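Local coordinates for protein restriction endonuclease (Mycobacterium sp., PDB 4F0Q) that cleaves DNA in response to cytosine methylation, as a tetrameric modification-dependent restriction endonuclease whose nuclease domain belongs to the PD-(D/E)XK superfamily, at residues F115-S121 with R199-N203; L136-H142 with A182-L187; H298-L303 with S436-Y441; A317-W323 with F335-D340. All coordinates share one frame; numbering follows the deposited sequence.

Contact 1 (F115-S121 with R199-N203)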
# COMPACT_ATOMS: atom_id res chain seq x y z
N PHE A 115 -24.53 5.70 -14.39
CA PHE A 115 -25.61 6.21 -13.54
C PHE A 115 -26.98 5.93 -14.13
O PHE A 115 -27.16 5.94 -15.35
CB PHE A 115 -25.42 7.71 -13.30
CG PHE A 115 -24.19 8.05 -12.52
CD1 PHE A 115 -22.98 8.26 -13.17
CD2 PHE A 115 -24.23 8.16 -11.14
CE1 PHE A 115 -21.84 8.57 -12.46
CE2 PHE A 115 -23.09 8.47 -10.43
CZ PHE A 115 -21.89 8.68 -11.08
N GLY A 116 -27.96 5.69 -13.26
CA GLY A 116 -29.29 5.31 -13.68
C GLY A 116 -30.10 6.40 -14.37
O GLY A 116 -29.56 7.43 -14.76
N ASP A 117 -31.40 6.16 -14.51
CA ASP A 117 -32.27 7.08 -15.24
C ASP A 117 -33.24 7.83 -14.33
O ASP A 117 -34.24 8.37 -14.80
CB ASP A 117 -33.04 6.34 -16.33
CG ASP A 117 -34.11 5.42 -15.77
OD1 ASP A 117 -33.88 4.84 -14.68
OD2 ASP A 117 -35.17 5.27 -16.41
N HIS A 118 -32.95 7.85 -13.04
CA HIS A 118 -33.77 8.61 -12.09
C HIS A 118 -33.63 10.09 -12.39
O HIS A 118 -32.53 10.59 -12.62
CB HIS A 118 -33.35 8.30 -10.65
CG HIS A 118 -34.36 8.74 -9.63
ND1 HIS A 118 -35.18 7.85 -8.97
CD2 HIS A 118 -34.67 9.96 -9.15
CE1 HIS A 118 -35.95 8.50 -8.13
NE2 HIS A 118 -35.66 9.79 -8.21
N LYS A 119 -34.75 10.80 -12.38
CA LYS A 119 -34.77 12.22 -12.74
C LYS A 119 -35.14 13.09 -11.54
O LYS A 119 -35.71 12.60 -10.57
CB LYS A 119 -35.74 12.45 -13.90
CG LYS A 119 -35.31 11.81 -15.20
CD LYS A 119 -36.20 12.24 -16.35
CE LYS A 119 -35.74 11.64 -17.67
NZ LYS A 119 -36.59 12.08 -18.81
N PRO A 120 -34.80 14.39 -11.60
CA PRO A 120 -35.17 15.33 -10.53
C PRO A 120 -36.68 15.40 -10.31
O PRO A 120 -37.12 15.68 -9.19
CB PRO A 120 -34.66 16.67 -11.06
CG PRO A 120 -33.52 16.31 -11.93
CD PRO A 120 -33.90 15.01 -12.59
N SER A 121 -37.46 15.15 -11.35
CA SER A 121 -38.92 15.23 -11.26
C SER A 121 -39.56 13.90 -10.88
O SER A 121 -40.77 13.82 -10.71
CB SER A 121 -39.51 15.73 -12.59
OG SER A 121 -39.18 14.84 -13.65
N ARG A 199 -31.82 21.30 -8.45
CA ARG A 199 -32.55 20.24 -7.76
C ARG A 199 -31.67 19.04 -7.44
O ARG A 199 -30.76 18.71 -8.20
CB ARG A 199 -33.76 19.79 -8.58
CG ARG A 199 -34.78 20.90 -8.85
CD ARG A 199 -36.05 20.35 -9.47
NE ARG A 199 -36.76 19.46 -8.56
CZ ARG A 199 -37.94 18.90 -8.83
NH1 ARG A 199 -38.54 19.15 -9.98
NH2 ARG A 199 -38.51 18.10 -7.94
N SER A 200 -31.94 18.40 -6.31
CA SER A 200 -31.20 17.21 -5.90
C SER A 200 -32.12 16.00 -5.91
O SER A 200 -33.32 16.12 -5.67
CB SER A 200 -30.58 17.41 -4.51
OG SER A 200 -29.67 18.49 -4.52
N PHE A 201 -31.55 14.83 -6.18
CA PHE A 201 -32.36 13.62 -6.33
C PHE A 201 -31.56 12.34 -6.14
O PHE A 201 -30.38 12.29 -6.49
CB PHE A 201 -33.04 13.61 -7.70
CG PHE A 201 -32.08 13.60 -8.86
CD1 PHE A 201 -31.53 14.78 -9.34
CD2 PHE A 201 -31.72 12.41 -9.47
CE1 PHE A 201 -30.65 14.78 -10.40
CE2 PHE A 201 -30.84 12.40 -10.53
CZ PHE A 201 -30.30 13.58 -11.00
N PRO A 202 -32.19 11.29 -5.60
CA PRO A 202 -31.54 9.99 -5.46
C PRO A 202 -31.36 9.33 -6.83
O PRO A 202 -32.01 9.73 -7.79
CB PRO A 202 -32.55 9.18 -4.63
CG PRO A 202 -33.86 9.82 -4.92
CD PRO A 202 -33.57 11.28 -5.06
N ASN A 203 -30.48 8.34 -6.90
CA ASN A 203 -30.17 7.65 -8.14
C ASN A 203 -29.33 6.41 -7.86
O ASN A 203 -28.84 6.22 -6.74
CB ASN A 203 -29.43 8.59 -9.11
CG ASN A 203 -29.46 8.09 -10.54
OD1 ASN A 203 -30.33 7.31 -10.93
ND2 ASN A 203 -28.49 8.54 -11.34
O HOH W 1 -34.48 16.71 -7.69
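The pyrrolidine ring of Pro120 lies side by side with the phenyl ring of Phe201, and its CD sits over one face of that ring, 4.0 Å from the centroid of the Phe201 ring in a CH-pi contact. CG of the proline adds the closest apolar approach, 3.6 Å from Phe201 CE1. With its CG between the backbone N and the carbonyl carbon (chi1 61°), Phe201 presents a ring face to Lys119 C and Pro120 CD, and the carbonyl oxygen of His118 comes to 3.2 Å from Phe201 CE2.

His118 turns its imidazole over the strand: Pro202 O lies above one ring face, 3.0 Å from His118 CD2, while Pro202 CG approaches His118 NE2. The one hydrogen bond across the contact is weak, from His118 N to the side-chain oxygen Asn203 OD1 (3.4 Å). At the other end the Arg199 guanidinium presents a face to Pro120 O; with NH2 of Arg199 3.1 Å from Pro120 O the angle is too poor for a hydrogen bond.

Further out, Asn203 ND2 is bonded to Gln192 OE1 on the adjacent strand 175-193, which orients the amide, and Asp117 turns away to bond Thr129 and the backbone N atoms of Gly131 and Asn132. Arg140 of a neighbouring subunit packs on Ser200 and Pro202. Between segments 115-121 and 199-203, then, proline and ring packing does most of the holding, with one weak direct hydrogen bond; the nearby polar tie is the backbone bond of Gly116 with Leu204, farther along strand 200-210.

Contact 2 (L136-H142 with A182-L187)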
# COMPACT_ATOMS: atom_id res chain seq x y z
N LEU A 136 -32.03 -3.03 -11.55
CA LEU A 136 -32.17 -3.77 -10.29
C LEU A 136 -32.53 -5.23 -10.57
O LEU A 136 -31.94 -6.15 -9.98
CB LEU A 136 -33.24 -3.13 -9.40
CG LEU A 136 -32.85 -1.81 -8.72
CD1 LEU A 136 -34.06 -1.15 -8.09
CD2 LEU A 136 -31.78 -2.06 -7.67
N GLU A 137 -33.48 -5.44 -11.47
CA GLU A 137 -33.89 -6.78 -11.88
C GLU A 137 -32.72 -7.56 -12.47
O GLU A 137 -32.63 -8.77 -12.32
CB GLU A 137 -35.05 -6.72 -12.87
CG GLU A 137 -36.38 -6.33 -12.25
CD GLU A 137 -37.48 -6.16 -13.27
OE1 GLU A 137 -37.17 -6.01 -14.47
OE2 GLU A 137 -38.67 -6.19 -12.88
N ALA A 138 -31.82 -6.84 -13.14
CA ALA A 138 -30.60 -7.45 -13.66
C ALA A 138 -29.60 -7.70 -12.54
O ALA A 138 -28.93 -8.73 -12.52
CB ALA A 138 -29.98 -6.57 -14.73
N ALA A 139 -29.52 -6.76 -11.60
CA ALA A 139 -28.59 -6.85 -10.48
C ALA A 139 -28.88 -8.07 -9.63
O ALA A 139 -27.97 -8.67 -9.06
CB ALA A 139 -28.65 -5.58 -9.64
N ARG A 140 -30.16 -8.43 -9.54
CA ARG A 140 -30.56 -9.64 -8.83
C ARG A 140 -29.89 -10.89 -9.41
O ARG A 140 -29.56 -11.82 -8.68
CB ARG A 140 -32.09 -9.78 -8.87
CG ARG A 140 -32.62 -11.13 -8.40
CD ARG A 140 -32.27 -11.40 -6.94
NE ARG A 140 -32.76 -12.71 -6.52
CZ ARG A 140 -32.06 -13.84 -6.63
NH1 ARG A 140 -30.84 -13.82 -7.13
NH2 ARG A 140 -32.59 -14.98 -6.22
N LEU A 141 -29.69 -10.90 -10.73
CA LEU A 141 -29.15 -12.07 -11.41
C LEU A 141 -27.64 -12.01 -11.65
O LEU A 141 -26.99 -13.05 -11.79
CB LEU A 141 -29.89 -12.29 -12.74
CG LEU A 141 -31.37 -12.67 -12.61
CD1 LEU A 141 -32.00 -12.80 -13.99
CD2 LEU A 141 -31.52 -13.96 -11.82
N HIS A 142 -27.09 -10.81 -11.69
CA HIS A 142 -25.65 -10.63 -11.84
C HIS A 142 -24.94 -10.95 -10.53
O HIS A 142 -23.72 -11.09 -10.49
CB HIS A 142 -25.32 -9.22 -12.31
CG HIS A 142 -25.55 -9.00 -13.77
ND1 HIS A 142 -24.52 -8.74 -14.66
CD2 HIS A 142 -26.68 -9.02 -14.51
CE1 HIS A 142 -25.01 -8.60 -15.87
NE2 HIS A 142 -26.32 -8.76 -15.81
N ALA A 182 -20.94 -6.17 -20.30
CA ALA A 182 -20.56 -5.87 -18.93
C ALA A 182 -21.35 -6.65 -17.88
O ALA A 182 -22.50 -7.02 -18.09
CB ALA A 182 -20.68 -4.37 -18.67
N ILE A 183 -20.70 -6.89 -16.74
CA ILE A 183 -21.35 -7.48 -15.58
C ILE A 183 -21.54 -6.40 -14.53
O ILE A 183 -20.63 -5.60 -14.29
CB ILE A 183 -20.49 -8.61 -14.97
CG1 ILE A 183 -20.09 -9.62 -16.03
CG2 ILE A 183 -21.23 -9.29 -13.82
CD1 ILE A 183 -19.24 -10.76 -15.50
N ILE A 184 -22.71 -6.36 -13.90
CA ILE A 184 -22.93 -5.44 -12.80
C ILE A 184 -22.11 -5.89 -11.60
O ILE A 184 -22.51 -6.78 -10.85
CB ILE A 184 -24.42 -5.35 -12.41
CG1 ILE A 184 -25.25 -4.88 -13.61
CG2 ILE A 184 -24.61 -4.41 -11.23
CD1 ILE A 184 -26.72 -4.70 -13.29
N GLU A 185 -20.95 -5.27 -11.42
CA GLU A 185 -20.06 -5.62 -10.32
C GLU A 185 -20.56 -5.01 -9.01
O GLU A 185 -20.49 -5.63 -7.95
CB GLU A 185 -18.63 -5.16 -10.59
CG GLU A 185 -17.64 -5.56 -9.51
CD GLU A 185 -16.24 -5.07 -9.79
OE1 GLU A 185 -16.09 -4.10 -10.57
OE2 GLU A 185 -15.28 -5.66 -9.24
N ARG A 186 -21.08 -3.78 -9.09
CA ARG A 186 -21.63 -3.14 -7.91
C ARG A 186 -22.81 -2.23 -8.26
O ARG A 186 -22.85 -1.65 -9.34
CB ARG A 186 -20.55 -2.37 -7.15
CG ARG A 186 -20.94 -1.96 -5.74
CD ARG A 186 -19.74 -1.48 -4.94
NE ARG A 186 -19.14 -0.27 -5.49
CZ ARG A 186 -18.17 0.42 -4.91
NH1 ARG A 186 -17.69 0.02 -3.74
NH2 ARG A 186 -17.68 1.50 -5.49
N LEU A 187 -23.77 -2.12 -7.35
CA LEU A 187 -24.90 -1.22 -7.52
C LEU A 187 -25.20 -0.54 -6.19
O LEU A 187 -25.58 -1.20 -5.22
CB LEU A 187 -26.13 -1.98 -8.02
CG LEU A 187 -27.33 -1.16 -8.52
CD1 LEU A 187 -28.07 -1.93 -9.60
CD2 LEU A 187 -28.28 -0.79 -7.39
O HOH W 2 -25.12 -7.03 -8.95
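Leu136 and Leu187 meet through their CD2 methyls, 3.7 Å between Leu136 CD2 and Leu187 CD2, with the two side chains at about a right angle. Apolar packing of this kind carries most of the junction, in which helix 136-142 crosses strand 182-187 almost perpendicularly, the short axes 8.2 Å apart. One turn on, Ala139 CB rests 3.7 Å from Leu187 CD1. Ile184 pushes CD1 toward the helix, reaching Ala138 CB at 4.0 Å and the backbone of Ala139.

The aromatic element is His142. Ile184 CG1 makes a CH-pi contact over one face of its imidazole, 4.2 Å from the centroid of the His142 ring, while Ile183 CG2 meets the ring edge. With CG anti to the carbonyl carbon (chi1 -78°), the ring lies across the Ile184 side chain at about a right angle, and His142 ND1 is 3.1 Å from Ile184 N.

Polar links are few. Water 2 donates to both Ala139 O and Ile184 O, joining the two backbones. Leu206 and Leu208 of strand 200-210 also pack on Ile184. The imidazole is buried, with NE2 bonded to Pro154 O and Ile184 over one face, an arrangement that fixes the rotation of the ring.

Contact 3 (H298-L303 with S436-Y441)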
# COMPACT_ATOMS: atom_id res chain seq x y z
N HIS A 298 -1.16 26.70 2.30
CA HIS A 298 -1.61 25.69 3.25
C HIS A 298 -3.12 25.45 3.19
O HIS A 298 -3.59 24.36 3.53
CB HIS A 298 -1.15 26.06 4.66
CG HIS A 298 0.33 26.29 4.76
ND1 HIS A 298 1.23 25.27 4.99
CD2 HIS A 298 1.06 27.42 4.66
CE1 HIS A 298 2.45 25.77 5.02
NE2 HIS A 298 2.38 27.07 4.82
N ALA A 299 -3.87 26.46 2.76
CA ALA A 299 -5.29 26.28 2.50
C ALA A 299 -5.44 25.31 1.33
O ALA A 299 -6.33 24.45 1.33
CB ALA A 299 -5.94 27.61 2.18
N PHE A 300 -4.56 25.45 0.35
CA PHE A 300 -4.51 24.53 -0.77
C PHE A 300 -4.05 23.16 -0.31
O PHE A 300 -4.41 22.15 -0.90
CB PHE A 300 -3.59 25.05 -1.88
CG PHE A 300 -3.52 24.15 -3.07
CD1 PHE A 300 -4.54 24.13 -4.00
CD2 PHE A 300 -2.42 23.32 -3.27
CE1 PHE A 300 -4.48 23.29 -5.11
CE2 PHE A 300 -2.36 22.49 -4.37
CZ PHE A 300 -3.39 22.48 -5.29
N GLU A 301 -3.25 23.12 0.75
CA GLU A 301 -2.85 21.85 1.35
C GLU A 301 -4.05 21.14 1.97
O GLU A 301 -4.22 19.93 1.81
CB GLU A 301 -1.74 22.06 2.38
CG GLU A 301 -0.42 22.53 1.79
CD GLU A 301 0.64 22.78 2.84
OE1 GLU A 301 0.30 22.79 4.05
OE2 GLU A 301 1.82 22.98 2.47
N LEU A 302 -4.89 21.89 2.68
CA LEU A 302 -6.11 21.34 3.27
C LEU A 302 -7.07 20.84 2.19
O LEU A 302 -7.60 19.72 2.27
CB LEU A 302 -6.80 22.38 4.16
CG LEU A 302 -8.06 21.91 4.89
CD1 LEU A 302 -7.75 20.74 5.80
CD2 LEU A 302 -8.68 23.06 5.68
N LEU A 303 -7.29 21.69 1.19
CA LEU A 303 -8.12 21.33 0.05
C LEU A 303 -7.60 20.06 -0.61
O LEU A 303 -8.37 19.19 -1.00
CB LEU A 303 -8.17 22.45 -0.98
CG LEU A 303 -8.92 22.10 -2.27
CD1 LEU A 303 -10.40 21.90 -2.00
CD2 LEU A 303 -8.70 23.15 -3.35
N SER A 436 -13.92 27.53 3.51
CA SER A 436 -13.71 26.50 4.51
C SER A 436 -12.23 26.17 4.64
O SER A 436 -11.69 26.11 5.74
CB SER A 436 -14.50 25.24 4.16
OG SER A 436 -14.23 24.19 5.08
N THR A 437 -11.57 25.97 3.50
CA THR A 437 -10.15 25.66 3.48
C THR A 437 -9.30 26.79 4.04
O THR A 437 -8.30 26.55 4.72
CB THR A 437 -9.65 25.31 2.06
OG1 THR A 437 -9.83 26.43 1.19
CG2 THR A 437 -10.41 24.11 1.51
N VAL A 438 -9.69 28.03 3.75
CA VAL A 438 -8.97 29.19 4.26
C VAL A 438 -9.13 29.34 5.77
O VAL A 438 -8.18 29.67 6.48
CB VAL A 438 -9.43 30.49 3.56
CG1 VAL A 438 -8.82 31.71 4.23
CG2 VAL A 438 -9.06 30.46 2.09
N ASP A 439 -10.34 29.07 6.26
CA ASP A 439 -10.65 29.28 7.67
C ASP A 439 -10.22 28.12 8.58
O ASP A 439 -10.05 28.31 9.78
CB ASP A 439 -12.14 29.54 7.86
CG ASP A 439 -12.60 30.82 7.19
OD1 ASP A 439 -11.81 31.79 7.16
OD2 ASP A 439 -13.75 30.86 6.70
N GLU A 440 -10.05 26.93 8.01
CA GLU A 440 -9.84 25.75 8.85
C GLU A 440 -8.49 25.05 8.68
O GLU A 440 -8.28 23.97 9.23
CB GLU A 440 -10.98 24.75 8.64
CG GLU A 440 -12.36 25.32 8.91
CD GLU A 440 -13.46 24.30 8.71
OE1 GLU A 440 -13.14 23.11 8.52
OE2 GLU A 440 -14.65 24.69 8.74
N TYR A 441 -7.56 25.65 7.93
CA TYR A 441 -6.28 24.99 7.68
C TYR A 441 -5.34 25.04 8.88
O TYR A 441 -4.54 24.13 9.09
CB TYR A 441 -5.60 25.52 6.41
CG TYR A 441 -4.92 26.87 6.56
CD1 TYR A 441 -3.60 26.96 6.98
CD2 TYR A 441 -5.59 28.04 6.25
CE1 TYR A 441 -2.97 28.18 7.11
CE2 TYR A 441 -4.97 29.27 6.37
CZ TYR A 441 -3.66 29.34 6.80
OH TYR A 441 -3.03 30.56 6.92
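A backbone nitrogen lies over an aromatic face here: Ala299 N stands 4.0 Å above the plane of the Tyr441 ring, offset toward its rim. Tyr441 CG lies between the backbone N and the carbonyl carbon (chi1 77°), and the ring rests against His298 and Ala299. His298 CB approaches the same ring obliquely, 3.5 Å from Tyr441 CD1, and Ala299 CB comes near Tyr441 CD2.

The rest is close packing of two helices whose axes approach to 8.1 Å at a crossing angle of 115°. Small residues permit the approach: the CA atoms of Ala299 and Thr437 are 5.0 Å apart, and Thr437 CB meets Ala299 O at 3.5 Å. The threonine methyl points onward, with Thr437 CG2 3.7 Å from Leu303 CB, while its hydroxyl is bonded to Leu434 O and Tyr293 OH. Leu302 sends CD2 against the backbone at Glu440 and Tyr441, 3.6 Å from both Glu440 C and Tyr441 N.

No hydrogen bond joins the segments. Within the first, His298 ND1 donates to Glu301 OE1 at 2.8 Å, meeting the carboxylate from above its plane.

Arg306, farther along helix 297-314, ties the helices together by a salt bridge to Glu440 and a hydrogen bond to Ser436. Helix 281-292 also takes part, Leu289 packing on Leu303 and Phe292 on Val438, so that helix 430-440 is packed against both helix 281-292 and helix 297-314.

Contact 4 (A317-W323 with F335-D340)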
# COMPACT_ATOMS: atom_id res chain seq x y z
N ALA A 317 -11.81 2.65 -1.31
CA ALA A 317 -10.81 2.63 -0.25
C ALA A 317 -11.28 3.42 0.97
O ALA A 317 -11.68 4.58 0.85
CB ALA A 317 -9.48 3.19 -0.75
N ARG A 318 -11.22 2.79 2.14
CA ARG A 318 -11.64 3.44 3.38
C ARG A 318 -10.55 4.35 3.92
O ARG A 318 -9.61 3.90 4.57
CB ARG A 318 -12.08 2.41 4.41
CG ARG A 318 -13.24 1.54 3.94
CD ARG A 318 -13.83 0.71 5.06
NE ARG A 318 -14.09 1.50 6.26
CZ ARG A 318 -15.21 2.18 6.49
NH1 ARG A 318 -16.18 2.19 5.58
NH2 ARG A 318 -15.35 2.87 7.61
N TYR A 319 -10.69 5.65 3.65
CA TYR A 319 -9.68 6.62 4.01
C TYR A 319 -9.98 7.26 5.36
O TYR A 319 -11.13 7.55 5.68
CB TYR A 319 -9.59 7.69 2.91
CG TYR A 319 -8.41 8.62 3.02
CD1 TYR A 319 -8.49 9.79 3.75
CD2 TYR A 319 -7.21 8.33 2.37
CE1 TYR A 319 -7.41 10.65 3.84
CE2 TYR A 319 -6.13 9.18 2.45
CZ TYR A 319 -6.24 10.34 3.19
OH TYR A 319 -5.16 11.20 3.28
N LYS A 320 -8.93 7.48 6.15
CA LYS A 320 -9.08 8.14 7.44
C LYS A 320 -8.34 9.47 7.44
O LYS A 320 -7.15 9.53 7.11
CB LYS A 320 -8.56 7.25 8.57
CG LYS A 320 -9.25 5.89 8.65
CD LYS A 320 -10.75 6.03 8.82
CE LYS A 320 -11.44 4.68 8.76
NZ LYS A 320 -10.94 3.75 9.82
N GLU A 321 -9.05 10.53 7.79
CA GLU A 321 -8.48 11.88 7.82
C GLU A 321 -7.43 12.02 8.91
O GLU A 321 -7.69 11.75 10.08
CB GLU A 321 -9.59 12.92 8.01
CG GLU A 321 -9.09 14.32 8.29
CD GLU A 321 -10.22 15.31 8.48
OE1 GLU A 321 -10.02 16.31 9.21
OE2 GLU A 321 -11.31 15.10 7.91
N GLY A 322 -6.23 12.44 8.52
CA GLY A 322 -5.14 12.61 9.47
C GLY A 322 -4.95 14.06 9.87
O GLY A 322 -5.70 14.58 10.70
N TRP A 323 -3.95 14.72 9.29
CA TRP A 323 -3.67 16.12 9.63
C TRP A 323 -2.79 16.82 8.60
O TRP A 323 -2.41 16.25 7.59
CB TRP A 323 -3.01 16.21 11.01
CG TRP A 323 -1.68 15.53 11.09
CD1 TRP A 323 -0.47 16.06 10.76
CD2 TRP A 323 -1.42 14.20 11.55
NE1 TRP A 323 0.53 15.14 10.97
CE2 TRP A 323 -0.04 13.98 11.45
CE3 TRP A 323 -2.24 13.16 12.02
CZ2 TRP A 323 0.56 12.78 11.82
CZ3 TRP A 323 -1.64 11.96 12.38
CH2 TRP A 323 -0.26 11.78 12.28
N PHE A 335 0.59 16.81 4.01
CA PHE A 335 -0.46 16.25 4.86
C PHE A 335 -0.36 14.73 5.03
O PHE A 335 0.28 14.05 4.23
CB PHE A 335 -1.86 16.65 4.38
CG PHE A 335 -2.18 16.20 2.98
CD1 PHE A 335 -1.90 17.02 1.89
CD2 PHE A 335 -2.78 14.98 2.75
CE1 PHE A 335 -2.20 16.61 0.61
CE2 PHE A 335 -3.08 14.57 1.47
CZ PHE A 335 -2.80 15.38 0.39
N ILE A 336 -0.98 14.23 6.09
CA ILE A 336 -0.95 12.81 6.41
C ILE A 336 -2.37 12.25 6.52
O ILE A 336 -3.25 12.90 7.08
CB ILE A 336 -0.20 12.56 7.74
CG1 ILE A 336 1.25 13.03 7.63
CG2 ILE A 336 -0.23 11.08 8.12
CD1 ILE A 336 2.07 12.25 6.64
N GLY A 337 -2.57 11.06 5.96
CA GLY A 337 -3.83 10.35 6.08
C GLY A 337 -3.58 8.86 6.27
O GLY A 337 -2.44 8.45 6.49
N ARG A 338 -4.63 8.06 6.20
CA ARG A 338 -4.49 6.62 6.40
C ARG A 338 -5.58 5.83 5.69
O ARG A 338 -6.75 6.22 5.69
CB ARG A 338 -4.51 6.28 7.90
CG ARG A 338 -4.18 4.83 8.21
CD ARG A 338 -4.43 4.50 9.67
NE ARG A 338 -5.85 4.51 10.00
CZ ARG A 338 -6.34 4.19 11.19
NH1 ARG A 338 -5.53 3.84 12.17
NH2 ARG A 338 -7.65 4.22 11.40
N ILE A 339 -5.19 4.71 5.08
CA ILE A 339 -6.16 3.82 4.44
C ILE A 339 -6.15 2.46 5.13
O ILE A 339 -5.09 1.89 5.37
CB ILE A 339 -5.86 3.63 2.94
CG1 ILE A 339 -5.87 4.98 2.22
CG2 ILE A 339 -6.86 2.68 2.31
CD1 ILE A 339 -5.57 4.88 0.75
N ASP A 340 -7.33 1.94 5.44
CA ASP A 340 -7.43 0.61 6.02
C ASP A 340 -7.63 -0.43 4.92
O ASP A 340 -8.75 -0.63 4.45
CB ASP A 340 -8.57 0.54 7.04
CG ASP A 340 -8.32 1.43 8.25
OD1 ASP A 340 -7.14 1.69 8.56
OD2 ASP A 340 -9.31 1.86 8.88
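Backbone hydrogen bonds pair Lys320 with Arg338 and Trp323 with Ile336 in an antiparallel hairpin. Lys320 N donates to Arg338 O at 2.6 Å, and Arg338 N returns a bond to Lys320 O; Asp340 N donates to Arg318 O beyond them. At the far end Ile336 N is bonded to Trp323 O, and Trp323 N to Ile336 O. Gly322 and Trp323 both face Ile336, forming a classic beta bulge, and Gly322 CA makes a short CA-H...O contact with Ile336 O.

Charged groups gather on the face bearing Lys320 and Arg338. Bends at chi2 and chi4 carry NZ across to Asp340, and Lys320 NZ forms a salt bridge of 2.7 Å with Asp340 OD2. Arg338 NE is 3.4 Å from Asp340 OD1, an attraction of charges alone, since the oxygen lies well out of the guanidinium plane and no N-H points at it. Lys320 CG lies at the edge of the Arg338 guanidinium, and Arg338 NH2 is 3.7 Å from Lys320 NZ; Asp340 probably offsets that like-charge proximity.

Among the rings, Trp323 and Ile336 lie side by side, with Ile336 CB in a CH-pi contact over the indole face, 4.2 Å from the centroid of its five-membered ring. Tyr319 lies on the other face of the sheet, its CD2 3.6 Å from Ile339 CG1 and its OH 3.2 Å from Gly337 CA, where the glycine carries no side chain. Phe312 of helix 297-314 lies nearly parallel to that tyrosine ring.

The hairpin begins the five-stranded nuclease sheet, and its chemistry is divided: one face carries both the Lys320, Arg338 and Asp340 charges and the Trp323-Ile336 pair, while Tyr319 and Ile339 on the other pack on helix 297-314.

Contacts 1 and 2 belong to the N-terminal region and share one sheet: strands 200-210 and 175-193 are neighbours in it, although the contact centres lie 19 Å apart. Contacts 3 and 4 belong to the nuclease region, with centres 17 Å apart, and touch where Glu301 O packs 3.7 Å from Phe335 CD1; helix 297-314 is followed in the chain by strand 319-324. Both lie near the magnesium site of Asp334, Gln355 and Ala356, the ion being about 7 Å from the His298 side chain and about 8 Å from that of Phe335. Contacts 2 and 4 have nearest atoms about 7 Å apart. Contacts 1, 2 and 4 touch the second subunit through several residues, contact 3 through Glu440 alone.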